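Local coordinates for BH1478 protein (Bacillus halodurans, PDB 2QUP) that is of unknown function, a DUF327-family protein folded as a bundle of four long helices, at residues A[68-73]-A[114-119]; A[49-54]-A[135-140]; A[54-59]-A[63-68]. One frame throughout, in Å; residues are numbered along the deposited sequence. Where two conformers were deposited one is given.

Contact 1: A[68-73]-A[114-119]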
loop_
_atom_site.group_PDB
_atom_site.type_symbol
_atom_site.label_atom_id
_atom_site.label_comp_id
_atom_site.label_asym_id
_atom_site.label_seq_id
_atom_site.Cartn_x
_atom_site.Cartn_y
_atom_site.Cartn_z
ATOM N N LYS A 68 7.017 -12.291 1.452
ATOM C CA LYS A 68 5.662 -12.302 0.896
ATOM C C LYS A 68 4.929 -10.974 1.148
ATOM O O LYS A 68 4.236 -10.475 0.275
ATOM C CB LYS A 68 4.854 -13.509 1.399
ATOM C CG LYS A 68 3.400 -13.507 0.933
ATOM C CD LYS A 68 2.788 -14.888 0.765
ATOM C CE LYS A 68 1.363 -14.771 0.242
ATOM N NZ LYS A 68 1.313 -13.900 -0.962
ATOM N N TYR A 69 5.120 -10.404 2.331
ATOM C CA TYR A 69 4.558 -9.097 2.716
ATOM C C TYR A 69 5.004 -7.960 1.790
ATOM O O TYR A 69 4.177 -7.246 1.207
ATOM C CB TYR A 69 4.994 -8.756 4.155
ATOM C CG TYR A 69 4.419 -7.442 4.640
ATOM C CD1 TYR A 69 3.059 -7.320 4.918
ATOM C CD2 TYR A 69 5.226 -6.314 4.795
ATOM C CE1 TYR A 69 2.519 -6.115 5.354
ATOM C CE2 TYR A 69 4.690 -5.099 5.216
ATOM C CZ TYR A 69 3.340 -5.015 5.504
ATOM O OH TYR A 69 2.811 -3.825 5.929
ATOM N N LYS A 70 6.320 -7.823 1.643
ATOM C CA LYS A 70 6.898 -6.753 0.849
ATOM C C LYS A 70 6.612 -6.944 -0.635
ATOM O O LYS A 70 6.519 -5.966 -1.344
ATOM C CB LYS A 70 8.394 -6.622 1.122
ATOM C CG LYS A 70 8.688 -6.129 2.549
ATOM C CD LYS A 70 10.144 -6.261 2.931
ATOM C CE LYS A 70 11.096 -5.579 1.972
ATOM N NZ LYS A 70 12.449 -5.576 2.593
ATOM N N GLU A 71 6.433 -8.181 -1.089
ATOM C CA GLU A 71 6.058 -8.359 -2.488
ATOM C C GLU A 71 4.625 -7.915 -2.774
ATOM O O GLU A 71 4.343 -7.436 -3.870
ATOM C CB GLU A 71 6.362 -9.770 -2.995
ATOM C CG GLU A 71 7.842 -9.962 -3.411
ATOM C CD GLU A 71 8.164 -9.392 -4.796
ATOM O OE1 GLU A 71 8.795 -8.314 -4.877
ATOM O OE2 GLU A 71 7.785 -10.023 -5.806
ATOM N N LEU A 72 3.744 -8.030 -1.784
ATOM C CA LEU A 72 2.396 -7.529 -1.896
ATOM C C LEU A 72 2.374 -6.004 -1.799
ATOM O O LEU A 72 1.677 -5.340 -2.567
ATOM C CB LEU A 72 1.511 -8.169 -0.817
ATOM C CG LEU A 72 1.141 -9.642 -0.945
ATOM C CD1 LEU A 72 0.330 -10.037 0.260
ATOM C CD2 LEU A 72 0.324 -9.896 -2.218
ATOM N N VAL A 73 3.131 -5.450 -0.842
ATOM C CA VAL A 73 3.105 -4.034 -0.588
ATOM C C VAL A 73 3.655 -3.285 -1.795
ATOM O O VAL A 73 3.050 -2.312 -2.260
ATOM C CB VAL A 73 3.918 -3.662 0.677
ATOM C CG1 VAL A 73 4.148 -2.170 0.693
ATOM C CG2 VAL A 73 3.143 -4.045 1.908
ATOM N N ASP A 114 12.786 -0.109 7.683
ATOM C CA ASP A 114 12.809 -0.152 9.155
ATOM C C ASP A 114 12.168 -1.409 9.725
ATOM O O ASP A 114 12.498 -1.866 10.836
ATOM C CB ASP A 114 12.084 1.064 9.722
ATOM C CG ASP A 114 12.910 2.323 9.642
ATOM O OD1 ASP A 114 12.367 3.383 10.001
ATOM O OD2 ASP A 114 14.093 2.256 9.229
ATOM N N LEU A 115 11.234 -1.940 8.957
ATOM C CA LEU A 115 10.551 -3.171 9.277
ATOM C C LEU A 115 11.460 -4.374 9.070
ATOM O O LEU A 115 11.555 -5.220 9.948
ATOM C CB LEU A 115 9.291 -3.315 8.401
ATOM C CG LEU A 115 8.467 -4.592 8.543
ATOM C CD1 LEU A 115 7.821 -4.678 9.923
ATOM C CD2 LEU A 115 7.407 -4.644 7.468
ATOM N N THR A 116 12.098 -4.450 7.895
ATOM C CA THR A 116 13.160 -5.403 7.630
ATOM C C THR A 116 14.171 -5.516 8.754
ATOM O O THR A 116 14.479 -6.609 9.210
ATOM C CB THR A 116 13.845 -5.117 6.311
ATOM O OG1 THR A 116 12.841 -4.960 5.307
ATOM C CG2 THR A 116 14.718 -6.293 5.910
ATOM N N ASP A 117 14.633 -4.374 9.234
ATOM C CA ASP A 117 15.548 -4.322 10.347
ATOM C C ASP A 117 14.997 -4.968 11.601
ATOM O O ASP A 117 15.693 -5.734 12.276
ATOM C CB ASP A 117 15.903 -2.876 10.624
ATOM C CG ASP A 117 17.376 -2.665 10.684
ATOM O OD1 ASP A 117 18.053 -2.847 9.641
ATOM O OD2 ASP A 117 17.859 -2.341 11.790
ATOM N N ALA A 118 13.743 -4.657 11.904
ATOM C CA ALA A 118 13.108 -5.086 13.141
ATOM C C ALA A 118 12.874 -6.596 13.122
ATOM O O ALA A 118 12.986 -7.270 14.143
ATOM C CB ALA A 118 11.802 -4.353 13.322
ATOM N N VAL A 119 12.565 -7.113 11.940
ATOM C CA VAL A 119 12.390 -8.537 11.709
ATOM C C VAL A 119 13.746 -9.260 11.742
ATOM O O VAL A 119 13.845 -10.392 12.220
ATOM C CB VAL A 119 11.615 -8.768 10.352
ATOM C CG1 VAL A 119 11.679 -10.208 9.888
ATOM C CG2 VAL A 119 10.169 -8.328 10.488
#
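Lys70 and Thr116 have the nearest CA atoms of two antiparallel helical segments, 68-73 and 114-119, 9.3 Å apart; the gap is wide enough for whole side chains to span it. Lys70 does so near the surface, donating from NZ to Thr116 OG1 at 2.8 Å. The lysine chain bends at chi3 (55°), and the two side chains cross at about a right angle. A lysine suits the place because its aliphatic length bridges the gap before the charge appears, and NZ also bonds a glycerol, probably from the crystallisation liquor. Thr116 relays the bond: its hydroxyl also reaches Leu112 O one turn earlier, threonine being short enough to meet both. Beneath this polar pair the contact is apolar and buried, leucine and the tyrosine ring supplying the hydrocarbon surface. The CD2 methyl of Leu115 meets the Tyr69 ring at CE2, 3.6 Å away, leucine and tyrosine crossing roughly perpendicular. Val73 CG2 lies 3.7 Å above one face of the Tyr69 ring, toward its rim. Around this layer, helix 27-60 meets Tyr69 through Gln53, while helix 126-144 brings Val133 and Ile136 against Tyr69 and Met132 against Leu115.

Contact 2: A[49-54]-A[135-140]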
loop_
_atom_site.group_PDB
_atom_site.type_symbol
_atom_site.label_atom_id
_atom_site.label_comp_id
_atom_site.label_asym_id
_atom_site.label_seq_id
_atom_site.Cartn_x
_atom_site.Cartn_y
_atom_site.Cartn_z
ATOM N N LYS A 49 -5.397 -9.128 1.198
ATOM C CA LYS A 49 -4.174 -9.940 1.228
ATOM C C LYS A 49 -3.082 -9.308 2.093
ATOM O O LYS A 49 -2.525 -9.946 2.974
ATOM C CB LYS A 49 -3.644 -10.104 -0.179
ATOM C CG LYS A 49 -4.517 -10.994 -1.034
ATOM C CD LYS A 49 -3.956 -11.052 -2.448
ATOM C CE LYS A 49 -4.645 -12.125 -3.246
ATOM N NZ LYS A 49 -5.826 -11.559 -3.929
ATOM N N ILE A 50 -2.809 -8.040 1.858
ATOM C CA ILE A 50 -1.814 -7.309 2.642
ATOM C C ILE A 50 -2.117 -7.342 4.141
ATOM O O ILE A 50 -1.208 -7.551 4.943
ATOM C CB ILE A 50 -1.632 -5.866 2.113
ATOM C CG1 ILE A 50 -1.005 -5.878 0.715
ATOM C CG2 ILE A 50 -0.696 -5.069 2.974
ATOM C CD1 ILE A 50 -0.995 -4.505 0.079
ATOM N N ASP A 51 -3.382 -7.153 4.514
ATOM C CA ASP A 51 -3.806 -7.246 5.927
ATOM C C ASP A 51 -3.529 -8.623 6.529
ATOM O O ASP A 51 -3.044 -8.744 7.655
ATOM C CB ASP A 51 -5.307 -6.979 6.054
ATOM C CG ASP A 51 -5.639 -5.518 6.057
ATOM O OD1 ASP A 51 -4.777 -4.703 6.445
ATOM O OD2 ASP A 51 -6.775 -5.184 5.672
ATOM N N ASP A 52 -3.863 -9.660 5.769
ATOM C CA ASP A 52 -3.691 -11.047 6.215
ATOM C C ASP A 52 -2.215 -11.432 6.334
ATOM O O ASP A 52 -1.813 -12.168 7.252
ATOM C CB ASP A 52 -4.358 -12.006 5.221
ATOM C CG ASP A 52 -5.858 -12.004 5.325
ATOM O OD1 ASP A 52 -6.378 -11.684 6.416
ATOM O OD2 ASP A 52 -6.514 -12.332 4.305
ATOM N N GLN A 53 -1.411 -10.938 5.395
ATOM C CA GLN A 53 -0.005 -11.269 5.368
ATOM C C GLN A 53 0.733 -10.462 6.445
ATOM O O GLN A 53 1.760 -10.881 6.941
ATOM C CB GLN A 53 0.563 -11.008 3.964
ATOM C CG GLN A 53 2.010 -11.463 3.747
ATOM C CD GLN A 53 2.311 -12.868 4.250
ATOM O OE1 GLN A 53 1.656 -13.828 3.866
ATOM N NE2 GLN A 53 3.334 -12.990 5.086
ATOM N N GLY A 54 0.192 -9.310 6.806
ATOM C CA GLY A 54 0.894 -8.419 7.719
ATOM C C GLY A 54 0.693 -8.975 9.102
ATOM O O GLY A 54 1.599 -8.972 9.931
ATOM N N GLU A 135 0.980 1.099 10.416
ATOM C CA GLU A 135 1.494 2.380 9.949
ATOM C C GLU A 135 1.647 2.403 8.458
ATOM O O GLU A 135 1.249 3.349 7.812
ATOM C CB GLU A 135 2.879 2.581 10.498
ATOM C CG GLU A 135 2.925 3.458 11.689
ATOM C CD GLU A 135 4.308 3.983 11.902
ATOM O OE1 GLU A 135 4.991 3.461 12.805
ATOM O OE2 GLU A 135 4.721 4.894 11.143
ATOM N N ILE A 136 2.293 1.369 7.948
ATOM C CA ILE A 136 2.486 1.186 6.511
ATOM C C ILE A 136 1.146 1.242 5.826
ATOM O O ILE A 136 0.976 2.037 4.905
ATOM C CB ILE A 136 3.262 -0.124 6.203
ATOM C CG1 ILE A 136 4.728 0.054 6.637
ATOM C CG2 ILE A 136 3.162 -0.507 4.688
ATOM C CD1 ILE A 136 5.476 -1.244 6.986
ATOM N N LYS A 137 0.183 0.430 6.294
ATOM C CA LYS A 137 -1.178 0.402 5.711
ATOM C C LYS A 137 -1.782 1.804 5.707
ATOM O O LYS A 137 -2.353 2.227 4.704
ATOM C CB LYS A 137 -2.108 -0.529 6.489
ATOM C CG LYS A 137 -3.520 -0.594 5.932
ATOM C CD LYS A 137 -4.529 -1.148 6.918
ATOM C CE LYS A 137 -5.876 -1.351 6.204
ATOM N NZ LYS A 137 -6.787 -2.284 6.933
ATOM N N GLY A 138 -1.610 2.535 6.813
ATOM C CA GLY A 138 -2.039 3.928 6.898
ATOM C C GLY A 138 -1.455 4.838 5.835
ATOM O O GLY A 138 -2.170 5.621 5.219
ATOM N N LEU A 139 -0.156 4.724 5.596
ATOM C CA LEU A 139 0.451 5.391 4.460
ATOM C C LEU A 139 -0.114 4.863 3.121
ATOM O O LEU A 139 -0.427 5.648 2.214
ATOM C CB LEU A 139 1.969 5.256 4.527
ATOM C CG LEU A 139 2.616 5.897 5.771
ATOM C CD1 LEU A 139 4.056 5.448 5.949
ATOM C CD2 LEU A 139 2.542 7.393 5.683
ATOM N N LEU A 140 -0.269 3.557 3.007
ATOM C CA LEU A 140 -0.642 2.938 1.710
ATOM C C LEU A 140 -1.971 3.393 1.138
ATOM O O LEU A 140 -2.132 3.598 -0.088
ATOM C CB LEU A 140 -0.681 1.419 1.847
ATOM C CG LEU A 140 0.622 0.612 1.783
ATOM C CD1 LEU A 140 0.296 -0.855 1.946
ATOM C CD2 LEU A 140 1.423 0.840 0.507
#
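Asp51 and Lys137 mark the closest backbone approach of segments 49-54 and 135-140, 8.1 Å between their CA atoms, the two helical segments running in opposite directions. Their charged ends join in a salt bridge at the border of the interface. Lys137 NZ sits between the two carboxylate oxygens, 3.2 Å from Asp51 OD1 and equally far from Asp51 OD2, meeting both on their syn sides and 17° out of the carboxylate plane. This forked arrangement probably spreads the lysine's charge over both oxygens and may restrain rotation of the carboxylate about its CB-CG bond. The two residues are matched in length: the short aspartate stays close to its own helix, whereas the lysine covers the distance, its CG anti to the backbone N (chi1 180°) and the rest of the chain extended. As a result the lysine also lays its CE beside the acid, 3.5 Å from Asp51 OD1, and the two side chains cross at about a right angle. Met47, one turn before Asp51 on helix 27-60, packs against the lysine and also against Leu140.

On the inward side the polar pair gives way to hydrocarbon. Ile50 and Leu140 point toward one another and touch through their ends, Ile50 CD1 lying 4.3 Å from Leu140 CD1, a loose contact between buried methyls. Both reach further into the core, Ile50 to Phe76 and Leu140 to Val77, so helix 63-88 closes this layer. An isoleucine and a leucine fit here because each fills an inward position without bringing in a polar group. A charged pair at the rim over an aliphatic layer inside is the amphipathic pattern of an antiparallel four-helix bundle, here joining its first and last helices.

Contact 3: A[54-59]-A[63-68]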
loop_
_atom_site.group_PDB
_atom_site.type_symbol
_atom_site.label_atom_id
_atom_site.label_comp_id
_atom_site.label_asym_id
_atom_site.label_seq_id
_atom_site.Cartn_x
_atom_site.Cartn_y
_atom_site.Cartn_z
ATOM N N GLY A 54 0.192 -9.310 6.806
ATOM C CA GLY A 54 0.894 -8.419 7.719
ATOM C C GLY A 54 0.693 -8.975 9.102
ATOM O O GLY A 54 1.599 -8.972 9.931
ATOM N N LYS A 55 -0.533 -9.433 9.337
ATOM C CA LYS A 55 -0.879 -10.229 10.489
ATOM C C LYS A 55 -0.071 -11.516 10.643
ATOM O O LYS A 55 0.515 -11.745 11.710
ATOM C CB LYS A 55 -2.383 -10.499 10.506
ATOM C CG LYS A 55 -2.818 -11.480 11.584
ATOM C CD LYS A 55 -3.604 -10.779 12.660
ATOM C CE LYS A 55 -2.720 -10.349 13.809
ATOM N NZ LYS A 55 -3.487 -9.472 14.745
ATOM N N LEU A 56 -0.028 -12.351 9.596
ATOM C CA LEU A 56 0.856 -13.536 9.569
ATOM C C LEU A 56 2.277 -13.209 9.951
ATOM O O LEU A 56 2.855 -13.913 10.771
ATOM C CB LEU A 56 0.882 -14.190 8.177
ATOM C CG LEU A 56 1.476 -15.590 8.082
ATOM C CD1 LEU A 56 0.971 -16.449 9.222
ATOM C CD2 LEU A 56 1.092 -16.227 6.739
ATOM N N LEU A 57 2.825 -12.137 9.363
ATOM C CA LEU A 57 4.208 -11.729 9.612
ATOM C C LEU A 57 4.376 -11.324 11.047
ATOM O O LEU A 57 5.389 -11.636 11.628
ATOM C CB LEU A 57 4.657 -10.565 8.719
ATOM C CG LEU A 57 5.918 -9.768 9.128
ATOM C CD1 LEU A 57 7.193 -10.617 9.121
ATOM C CD2 LEU A 57 6.083 -8.543 8.240
ATOM N N SER A 58 3.391 -10.644 11.617
ATOM C CA SER A 58 3.439 -10.253 13.033
ATOM C C SER A 58 3.467 -11.470 13.979
ATOM O O SER A 58 4.077 -11.425 15.075
ATOM C CB SER A 58 2.246 -9.363 13.353
ATOM O OG SER A 58 1.100 -10.153 13.597
ATOM N N GLU A 59 2.814 -12.553 13.549
ATOM C CA GLU A 59 2.736 -13.804 14.300
ATOM C C GLU A 59 3.983 -14.667 14.081
ATOM O O GLU A 59 4.532 -15.208 15.031
ATOM C CB GLU A 59 1.500 -14.616 13.866
ATOM C CG GLU A 59 0.132 -13.992 14.139
ATOM C CD GLU A 59 -0.218 -13.891 15.619
ATOM O OE1 GLU A 59 -0.417 -12.751 16.087
ATOM O OE2 GLU A 59 -0.311 -14.934 16.312
ATOM N N ILE A 63 11.712 -14.237 7.764
ATOM C CA ILE A 63 12.069 -13.559 6.509
ATOM C C ILE A 63 11.218 -14.083 5.348
ATOM O O ILE A 63 10.916 -13.346 4.400
ATOM C CB ILE A 63 13.594 -13.690 6.197
ATOM C CG1 ILE A 63 14.401 -12.926 7.241
ATOM C CG2 ILE A 63 13.953 -13.141 4.823
ATOM C CD1 ILE A 63 15.663 -13.636 7.626
ATOM N N GLU A 64 10.796 -15.341 5.444
ATOM C CA GLU A 64 9.869 -15.893 4.483
ATOM C C GLU A 64 8.537 -15.135 4.462
ATOM O O GLU A 64 7.939 -14.937 3.405
ATOM C CB GLU A 64 9.642 -17.364 4.777
ATOM C CG GLU A 64 8.645 -18.060 3.816
ATOM C CD GLU A 64 8.116 -19.380 4.382
ATOM O OE1 GLU A 64 7.461 -20.140 3.627
ATOM O OE2 GLU A 64 8.350 -19.652 5.589
ATOM N N GLU A 65 8.059 -14.711 5.627
ATOM C CA GLU A 65 6.785 -13.992 5.670
ATOM C C GLU A 65 6.972 -12.518 5.304
ATOM O O GLU A 65 6.098 -11.924 4.680
ATOM C CB GLU A 65 6.019 -14.181 7.011
ATOM C CG GLU A 65 5.553 -15.668 7.347
ATOM C CD GLU A 65 5.040 -16.483 6.133
ATOM O OE1 GLU A 65 5.363 -17.681 6.024
ATOM O OE2 GLU A 65 4.292 -15.928 5.315
ATOM N N LEU A 66 8.126 -11.956 5.677
ATOM C CA LEU A 66 8.581 -10.645 5.204
ATOM C C LEU A 66 8.646 -10.557 3.670
ATOM O O LEU A 66 8.096 -9.639 3.062
ATOM C CB LEU A 66 9.923 -10.271 5.847
ATOM C CG LEU A 66 10.415 -8.833 5.641
ATOM C CD1 LEU A 66 9.575 -7.765 6.363
ATOM C CD2 LEU A 66 11.853 -8.711 6.027
ATOM N N ARG A 67 9.288 -11.525 3.054
ATOM C CA ARG A 67 9.358 -11.580 1.603
ATOM C C ARG A 67 7.957 -11.466 0.987
ATOM O O ARG A 67 7.733 -10.618 0.114
ATOM C CB ARG A 67 10.038 -12.876 1.145
ATOM C CG ARG A 67 11.562 -12.800 0.966
ATOM C CD ARG A 67 12.260 -14.190 0.998
ATOM N NE ARG A 67 11.458 -15.267 0.409
ATOM C CZ ARG A 67 11.382 -16.511 0.886
ATOM N NH1 ARG A 67 12.068 -16.879 1.961
ATOM N NH2 ARG A 67 10.622 -17.404 0.272
ATOM N N LYS A 68 7.017 -12.291 1.452
ATOM C CA LYS A 68 5.662 -12.302 0.896
ATOM C C LYS A 68 4.929 -10.974 1.148
ATOM O O LYS A 68 4.236 -10.475 0.275
ATOM C CB LYS A 68 4.854 -13.509 1.399
ATOM C CG LYS A 68 3.400 -13.507 0.933
ATOM C CD LYS A 68 2.788 -14.888 0.765
ATOM C CE LYS A 68 1.363 -14.771 0.242
ATOM N NZ LYS A 68 1.313 -13.900 -0.962
#
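Leu57 and Leu66 lie side by side and point the same way, Leu57 CD2 being 4.0 Å from Leu66 CD1. The other leucine methyl, Leu57 CD1, rests against the neighbouring backbone, 3.8 Å from Leu66 N. With CG anti to the backbone N (chi1 163°), Leu57 carries its two methyls across to the partner helix; Val119 borders it and Leu115 borders Leu66, so both leucines are in the bundle's interior. Glu65 packs by its stem instead: its CB lies 4.0 Å from Leu57 CA, where the Leu57 and Glu65 CA atoms come within 5.2 Å of each other. Beyond the stem the chain bends at chi2 (-39°) and passes obliquely by Leu56, whose CD2 methyl comes within 3.5 Å of Glu65 OE2. That oxygen accepts a hydrogen bond from Gln53 NE2, which probably helps offset placing a carboxylate oxygen beside hydrocarbon and adds a polar tie to helix 27-60. At the start of helix 63-88, Thr62 OG1 accepts from Glu65 N. With axes 8.9 Å apart at closest and directed 163° from each other, the segments form the tight end of an antiparallel helical hairpin.

From the N terminus, helix 27-60 supplies both 49-54 and 54-59, consecutive segments sharing Gly54. Contact 3 closes first, over the two-residue link 61-62, as 54-59 meets the start of helix 63-88. One turn on, sharing Lys68 with it, contact 1 opens and closes a longer loop when helix 98-120 returns. Contact 2 closes last, with helix 126-144 coming back to helix 27-60, and its loop encloses both others, which follow each other in series; none cross. Together they tie helix 27-60 to 63-88, helix 63-88 to 98-120, and helix 27-60 to 126-144. Tyr69 links them physically, its ring touching Gly54 and its hydroxyl Ile136.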